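Local coordinates for protein lysyl oxidase (Pichia pastoris, PDB 1W7C) that probably oxidises primary amines, lysine side chains among them, using a copper ion and a topaquinone made from one of its own tyrosines, at residues Phe326-Ile331 with Asn679-Ser683; Asp497-Gly501 with Leu556-Ala560; Leu127-Val131 with Met215-Asp219. Where two conformers were deposited one is given. Residue numbers count along the deposited sequence, not the author numbering.

Interaction 1 of 3, residues Phe326-Ile331 with Asn679-Ser683; sequences FKGERI and NYFDS
This is an aromatic, water-mediated contact between the tip of a beta hairpin and a loop of the copper amine oxidase enzyme domain. The hairpin is the tight two-residue kind: a type I' turn runs from Phe326 to Glu329, with Lys327 (47/44) and Gly328 (83/5) both left-handed, and is closed by Phe326 N to Glu329 O (2.9 Å) and Glu329 N to Phe326 O (3.1 Å). From 679-683, Tyr680 (chi1 t) and Phe681 (chi1 m) reach across a CA-CA gap of 10.1 Å for Ile331-Tyr680. The phenyl rings meet at their edges, Phe326 CD1 to Phe681 CZ 3.9 Å. Tyr680 OH lies 3.4 Å from Ile331 CG2. One water, 2.7 Å from Tyr680 OH, is placed to reach Phe326 O and Glu329 OE1; a second, 2.8 Å from Tyr680 OH, links it to Arg330 O. Arg570 salt-bridges Glu329 and makes a cation-pi contact with Tyr680. The hairpin pairs strands 318-326 and 329-344, while the loop follows strand 670-678 and Asn679 hydrogen-bonds to Asn657 of the second subunit.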
# COMPACT_ATOMS: atom_id res chain seq x y z
N PHE A 326 -16.03 12.20 -13.18
CA PHE A 326 -15.62 13.06 -12.07
C PHE A 326 -15.76 14.51 -12.54
O PHE A 326 -15.31 14.86 -13.64
CB PHE A 326 -14.19 12.75 -11.60
CG PHE A 326 -13.76 13.60 -10.45
CD1 PHE A 326 -12.79 14.57 -10.59
CD2 PHE A 326 -14.35 13.44 -9.22
CE1 PHE A 326 -12.42 15.38 -9.50
CE2 PHE A 326 -13.98 14.23 -8.14
CZ PHE A 326 -13.00 15.20 -8.28
N LYS A 327 -16.45 15.31 -11.75
CA LYS A 327 -16.76 16.71 -12.09
C LYS A 327 -17.29 16.84 -13.51
O LYS A 327 -16.87 17.72 -14.27
CB LYS A 327 -15.56 17.61 -11.79
CG LYS A 327 -15.29 17.71 -10.29
CD LYS A 327 -14.24 18.74 -9.93
CE LYS A 327 -14.18 18.94 -8.41
NZ LYS A 327 -15.37 19.69 -7.93
N GLY A 328 -18.18 15.93 -13.87
CA GLY A 328 -18.93 16.03 -15.12
C GLY A 328 -18.23 15.52 -16.37
O GLY A 328 -18.76 15.66 -17.46
N GLU A 329 -17.04 14.94 -16.22
CA GLU A 329 -16.33 14.39 -17.35
C GLU A 329 -16.05 12.91 -17.13
O GLU A 329 -15.58 12.51 -16.06
CB GLU A 329 -14.98 15.11 -17.56
CG GLU A 329 -15.11 16.62 -17.82
CD GLU A 329 -13.76 17.25 -18.14
OE1 GLU A 329 -13.06 17.67 -17.21
OE2 GLU A 329 -13.35 17.26 -19.32
N ARG A 330 -16.30 12.09 -18.15
CA ARG A 330 -15.94 10.69 -18.09
C ARG A 330 -14.42 10.55 -18.08
O ARG A 330 -13.74 11.10 -18.93
CB ARG A 330 -16.46 9.95 -19.32
CG ARG A 330 -16.15 8.49 -19.34
CD ARG A 330 -16.61 7.76 -20.60
NE ARG A 330 -18.04 8.01 -20.76
CZ ARG A 330 -18.63 8.84 -21.62
NH1 ARG A 330 -17.96 9.40 -22.62
NH2 ARG A 330 -19.93 9.06 -21.51
N ILE A 331 -13.92 9.80 -17.11
CA ILE A 331 -12.52 9.37 -17.10
C ILE A 331 -12.32 7.91 -17.47
O ILE A 331 -11.27 7.57 -17.99
CB ILE A 331 -11.82 9.71 -15.78
CG1 ILE A 331 -12.45 9.01 -14.59
CG2 ILE A 331 -11.72 11.22 -15.57
CD1 ILE A 331 -11.55 8.93 -13.40
N ASN A 679 -1.78 16.44 -14.34
CA ASN A 679 -2.03 17.54 -15.27
C ASN A 679 -3.42 17.51 -15.90
O ASN A 679 -3.67 18.12 -16.92
CB ASN A 679 -0.91 17.62 -16.33
CG ASN A 679 0.41 17.92 -15.71
OD1 ASN A 679 0.51 18.62 -14.70
ND2 ASN A 679 1.46 17.44 -16.35
N TYR A 680 -4.34 16.79 -15.26
CA TYR A 680 -5.69 16.62 -15.76
C TYR A 680 -6.50 17.90 -15.54
O TYR A 680 -7.40 18.22 -16.32
CB TYR A 680 -6.35 15.43 -15.05
CG TYR A 680 -7.74 15.13 -15.54
CD1 TYR A 680 -7.94 14.51 -16.75
CD2 TYR A 680 -8.86 15.47 -14.76
CE1 TYR A 680 -9.20 14.25 -17.21
CE2 TYR A 680 -10.10 15.20 -15.21
CZ TYR A 680 -10.29 14.60 -16.42
OH TYR A 680 -11.57 14.38 -16.83
N PHE A 681 -6.18 18.62 -14.47
CA PHE A 681 -6.66 19.95 -14.18
C PHE A 681 -5.48 20.93 -14.16
O PHE A 681 -4.33 20.53 -14.32
CB PHE A 681 -7.39 19.96 -12.84
CG PHE A 681 -8.58 19.02 -12.75
CD1 PHE A 681 -9.73 19.21 -13.51
CD2 PHE A 681 -8.59 17.99 -11.79
CE1 PHE A 681 -10.80 18.36 -13.39
CE2 PHE A 681 -9.70 17.15 -11.65
CZ PHE A 681 -10.80 17.35 -12.43
N ASP A 682 -5.75 22.19 -13.89
CA ASP A 682 -4.72 23.16 -13.60
C ASP A 682 -4.19 23.09 -12.17
O ASP A 682 -3.13 23.63 -11.88
CB ASP A 682 -5.25 24.58 -13.85
CG ASP A 682 -5.48 24.89 -15.30
OD1 ASP A 682 -5.02 24.14 -16.18
OD2 ASP A 682 -6.09 25.94 -15.61
N SER A 683 -4.94 22.44 -11.30
CA SER A 683 -4.64 22.39 -9.89
C SER A 683 -5.29 21.14 -9.27
O SER A 683 -6.09 20.45 -9.90
CB SER A 683 -5.14 23.66 -9.19
OG SER A 683 -6.55 23.77 -9.33
O HOH W 1 -13.08 15.51 -14.85
O HOH W 2 -11.94 13.05 -19.26

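Interaction 2 of 3, residues Asp497-Gly501 with Leu556-Ala560. With CA (calcium ion), chain D.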
# COMPACT_ATOMS: atom_id res chain seq x y z
N ASP A 497 -10.43 0.81 -19.07
CA ASP A 497 -10.63 1.55 -20.30
C ASP A 497 -10.76 3.03 -19.94
O ASP A 497 -11.82 3.65 -19.98
CB ASP A 497 -11.83 1.02 -21.07
CG ASP A 497 -12.06 1.71 -22.36
OD1 ASP A 497 -11.15 2.48 -22.82
OD2 ASP A 497 -13.13 1.49 -22.99
N LEU A 498 -9.60 3.61 -19.65
CA LEU A 498 -9.45 5.05 -19.43
C LEU A 498 -9.75 5.74 -20.75
O LEU A 498 -9.24 5.31 -21.79
CB LEU A 498 -8.00 5.37 -18.97
CG LEU A 498 -7.78 5.22 -17.46
CD1 LEU A 498 -6.30 4.86 -17.19
CD2 LEU A 498 -8.16 6.46 -16.72
N ASP A 499 -10.47 6.84 -20.68
CA ASP A 499 -10.75 7.72 -21.82
C ASP A 499 -10.47 9.14 -21.28
O ASP A 499 -11.38 9.83 -20.80
CB ASP A 499 -12.21 7.64 -22.27
CG ASP A 499 -12.56 6.42 -23.08
OD1 ASP A 499 -11.68 5.63 -23.51
OD2 ASP A 499 -13.81 6.23 -23.32
N VAL A 500 -9.21 9.52 -21.26
CA VAL A 500 -8.82 10.77 -20.62
C VAL A 500 -9.00 11.94 -21.58
O VAL A 500 -8.34 12.01 -22.61
CB VAL A 500 -7.36 10.71 -20.13
CG1 VAL A 500 -7.02 11.98 -19.39
CG2 VAL A 500 -7.18 9.51 -19.23
N GLY A 501 -9.92 12.83 -21.26
CA GLY A 501 -10.20 13.94 -22.15
C GLY A 501 -10.58 13.44 -23.52
O GLY A 501 -9.98 13.87 -24.53
N LEU A 556 1.51 7.15 -17.91
CA LEU A 556 0.38 8.01 -18.16
C LEU A 556 -0.49 7.52 -19.30
O LEU A 556 0.02 7.07 -20.33
CB LEU A 556 0.81 9.45 -18.48
CG LEU A 556 1.70 10.20 -17.50
CD1 LEU A 556 2.06 11.56 -18.04
CD2 LEU A 556 1.05 10.27 -16.11
N ILE A 557 -1.80 7.73 -19.16
CA ILE A 557 -2.70 7.82 -20.27
C ILE A 557 -3.07 9.29 -20.44
O ILE A 557 -3.65 9.90 -19.55
CB ILE A 557 -3.95 6.96 -20.08
CG1 ILE A 557 -3.58 5.49 -19.79
CG2 ILE A 557 -4.89 7.10 -21.28
CD1 ILE A 557 -2.79 4.77 -20.83
N GLU A 558 -2.68 9.84 -21.59
CA GLU A 558 -2.87 11.26 -21.92
C GLU A 558 -3.98 11.44 -22.94
O GLU A 558 -4.17 10.62 -23.83
CB GLU A 558 -1.59 11.81 -22.59
CG GLU A 558 -0.32 11.75 -21.76
CD GLU A 558 0.88 12.31 -22.49
OE1 GLU A 558 0.77 12.70 -23.71
OE2 GLU A 558 2.00 12.35 -21.89
N SER A 559 -4.70 12.54 -22.83
CA SER A 559 -5.51 13.00 -23.95
C SER A 559 -4.59 13.25 -25.15
O SER A 559 -3.53 13.85 -24.99
CB SER A 559 -6.19 14.29 -23.60
OG SER A 559 -7.00 14.72 -24.70
N ALA A 560 -5.02 12.88 -26.35
CA ALA A 560 -4.22 13.15 -27.54
C ALA A 560 -4.17 14.63 -27.86
O ALA A 560 -3.14 15.11 -28.36
CB ALA A 560 -4.72 12.36 -28.74
CA CA D . -9.94 4.19 -23.72
O HOH W 3 -8.58 5.98 -24.62
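A calcium site lies at the head of this contact, built into the chain where strand 488-498 ends. Asp497 OD1 and Asp499 OD1 each lie 2.3 Å from the ion CA, Leu498 O and a water 2.4 Å from it, and Asp643 and Ile644 of strand 642-654 complete the shell. Alternation along the backbone divides the work. The CA-to-CB bond of Asp499 points away from 556-560, whereas those of Leu498 and Val500 point toward it, so that one short run of residues binds metal and also builds hydrophobic core. Leu498 CD1 packs on Ile557 CG1 at 3.8 Å; Val500 CG2 sits 3.9 Å from Ile557 CG2 and 3.6 Å from Ile557 O. Ile557 is thus wedged against both side chains.

The two segments belong to the large beta sandwich of the copper amine oxidase enzyme domain but do not pair as strands: 553-559 lies between 504-518 and 569-576, while 488-498 pairs with 329-344 and 642-654. The same strands 488-498 and 642-654 carry the copper ligands His488, His490 and His654 at their other ends, so calcium and copper occupy opposite ends of an antiparallel pair.

Beyond the core, the two segments draw close, Gly501 and Ser559 having CA atoms 5.1 Å apart. Val500 O touches Ser559 CB at 3.3 Å, and Ser559 OG comes within 3.1 Å of Gly501 O, a possible hydrogen bond, although Glu562 is the stronger partner of that hydroxyl. Gly501 is left-handed (56/51), and a beta carbon there would stand only 3.2 Å from Ser559 OG.

Interaction 3 of 3, residues Leu127-Val131 with Met215-Asp219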
# COMPACT_ATOMS: atom_id res chain seq x y z
N LEU A 127 -17.61 -24.73 -28.61
CA LEU A 127 -16.54 -25.26 -27.77
C LEU A 127 -16.68 -26.77 -27.73
O LEU A 127 -17.68 -27.26 -27.21
CB LEU A 127 -16.65 -24.65 -26.37
CG LEU A 127 -15.68 -25.14 -25.29
CD1 LEU A 127 -14.31 -24.53 -25.53
CD2 LEU A 127 -16.19 -24.79 -23.92
N PRO A 128 -15.72 -27.52 -28.27
CA PRO A 128 -15.85 -28.99 -28.31
C PRO A 128 -15.99 -29.62 -26.92
O PRO A 128 -15.38 -29.16 -25.94
CB PRO A 128 -14.53 -29.42 -28.95
CG PRO A 128 -14.10 -28.27 -29.75
CD PRO A 128 -14.48 -27.06 -28.94
N PHE A 129 -16.72 -30.73 -26.86
CA PHE A 129 -16.91 -31.46 -25.62
C PHE A 129 -15.59 -31.71 -24.87
O PHE A 129 -15.53 -31.54 -23.66
CB PHE A 129 -17.58 -32.81 -25.92
CG PHE A 129 -17.82 -33.64 -24.68
CD1 PHE A 129 -18.94 -33.41 -23.88
CD2 PHE A 129 -16.91 -34.63 -24.30
CE1 PHE A 129 -19.15 -34.14 -22.76
CE2 PHE A 129 -17.13 -35.37 -23.17
CZ PHE A 129 -18.25 -35.13 -22.40
N GLU A 130 -14.56 -32.18 -25.58
CA GLU A 130 -13.30 -32.54 -24.91
C GLU A 130 -12.71 -31.41 -24.08
O GLU A 130 -12.09 -31.69 -23.07
CB GLU A 130 -12.25 -33.06 -25.87
CG GLU A 130 -12.56 -34.43 -26.49
CD GLU A 130 -13.00 -35.49 -25.49
OE1 GLU A 130 -13.96 -36.22 -25.77
OE2 GLU A 130 -12.33 -35.65 -24.44
N VAL A 131 -12.90 -30.16 -24.52
CA VAL A 131 -12.36 -28.98 -23.84
C VAL A 131 -13.50 -28.15 -23.22
O VAL A 131 -13.39 -26.95 -22.98
CB VAL A 131 -11.48 -28.11 -24.78
CG1 VAL A 131 -10.23 -28.85 -25.19
CG2 VAL A 131 -12.24 -27.62 -25.99
N MET A 215 -10.54 -39.73 -19.36
CA MET A 215 -11.97 -39.42 -19.45
C MET A 215 -12.32 -38.94 -20.86
O MET A 215 -13.18 -38.06 -21.04
CB MET A 215 -12.35 -38.37 -18.39
CG MET A 215 -11.47 -37.13 -18.41
SD MET A 215 -12.10 -35.77 -17.40
CE MET A 215 -13.61 -35.36 -18.30
N THR A 216 -11.71 -39.56 -21.87
CA THR A 216 -11.94 -39.17 -23.27
C THR A 216 -13.32 -39.61 -23.74
O THR A 216 -13.74 -40.73 -23.51
CB THR A 216 -10.89 -39.81 -24.18
OG1 THR A 216 -9.57 -39.49 -23.71
CG2 THR A 216 -10.96 -39.24 -25.62
N GLY A 217 -14.03 -38.69 -24.39
CA GLY A 217 -15.28 -38.99 -25.07
C GLY A 217 -16.48 -38.92 -24.15
O GLY A 217 -16.36 -38.85 -22.94
N ARG A 218 -17.67 -39.02 -24.76
CA ARG A 218 -18.95 -38.85 -24.08
C ARG A 218 -19.50 -40.15 -23.49
O ARG A 218 -20.50 -40.12 -22.81
CB ARG A 218 -19.97 -38.29 -25.06
CG ARG A 218 -19.67 -36.87 -25.50
CD ARG A 218 -20.82 -36.20 -26.21
NE ARG A 218 -21.17 -36.86 -27.48
CZ ARG A 218 -22.29 -36.66 -28.13
NH1 ARG A 218 -23.22 -35.84 -27.63
NH2 ARG A 218 -22.51 -37.25 -29.30
N ASP A 219 -18.85 -41.28 -23.78
CA ASP A 219 -19.25 -42.59 -23.26
C ASP A 219 -18.40 -42.96 -22.05
O ASP A 219 -17.24 -43.39 -22.18
CB ASP A 219 -19.13 -43.62 -24.37
CG ASP A 219 -19.54 -45.00 -23.96
OD1 ASP A 219 -19.98 -45.20 -22.80
OD2 ASP A 219 -19.44 -45.95 -24.76
O HOH W 4 -13.76 -35.64 -22.08
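Hydrogen bonding from a backbone amide to a carboxylate is the most direct link here. Gly217 N donates to Glu130 OE1 at 2.8 Å, and a weak second bond reaches from Gly217 N to Glu130 OE2 at 3.5 Å, so the amide faces both oxygens unequally. The CA-to-CB bond of Glu130 points sideways to 215-219, but with chi1 and chi2 both m the carboxylate end comes nearer. A water lies 2.8 Å from Glu130 OE2 and 2.7 Å from Met215 O, placed to join them, and Thr187 adds a hydrogen bond to the same carboxylate.

The second kind of interaction is CH-pi. Arg218 CG stands 3.6 Å from the centroid of the Phe129 ring, only 4° off its normal, so the aliphatic part of the arginine lies squarely over the face. Around the same ring, Lys138 makes a cation-pi contact and Phe50 an edge-to-face one. Separate from these is a van der Waals approach of Phe129 CE2 to Gly217 O at 3.6 Å.

Backbone geometry brings these groups together. After strand 126-128 the chain enters a short 3-10 segment, with Val131 N bonded to Pro128 O at 3.0 Å, which sets Phe129 and Glu130 against the loop that joins strands 209-214 and 224-230. The contact therefore ties two separate antiparallel sheets, consistent with the paired small N2 and N3 domains of copper amine oxidases.

Neutral groups hold both charged ends, amide and hydroxyl for Glu130, carbonyls of Gly90, Gly92 and Phe50 for Arg218; an amide-carboxylate bond and a CH-pi contact, not paired opposite charges, therefore join the segments.

Read from the N terminus, interaction 3 comes first: 127-131 meets 215-219, closes a loop of 83 residues and so ties the two smaller sheets together. The chain then enters the enzyme domain and opens a far longer loop at 326-331, which ends only at 679-683. Interaction 2 is nested inside that span, its own loop of 54 residues closing between 497-501 and 556-560. The nested pair also touch in space: Ile331 O and Asp499 N, 2.9 Å apart, probably hydrogen-bond, just past the end of strand 488-498, whose neighbour in the sheet is 329-344, and Tyr680 CD1 packs on Val500 CG1 at 3.8 Å. Interaction 3 stands apart, its centre about 52 Å from that of interaction 1 and 45 Å from that of interaction 2.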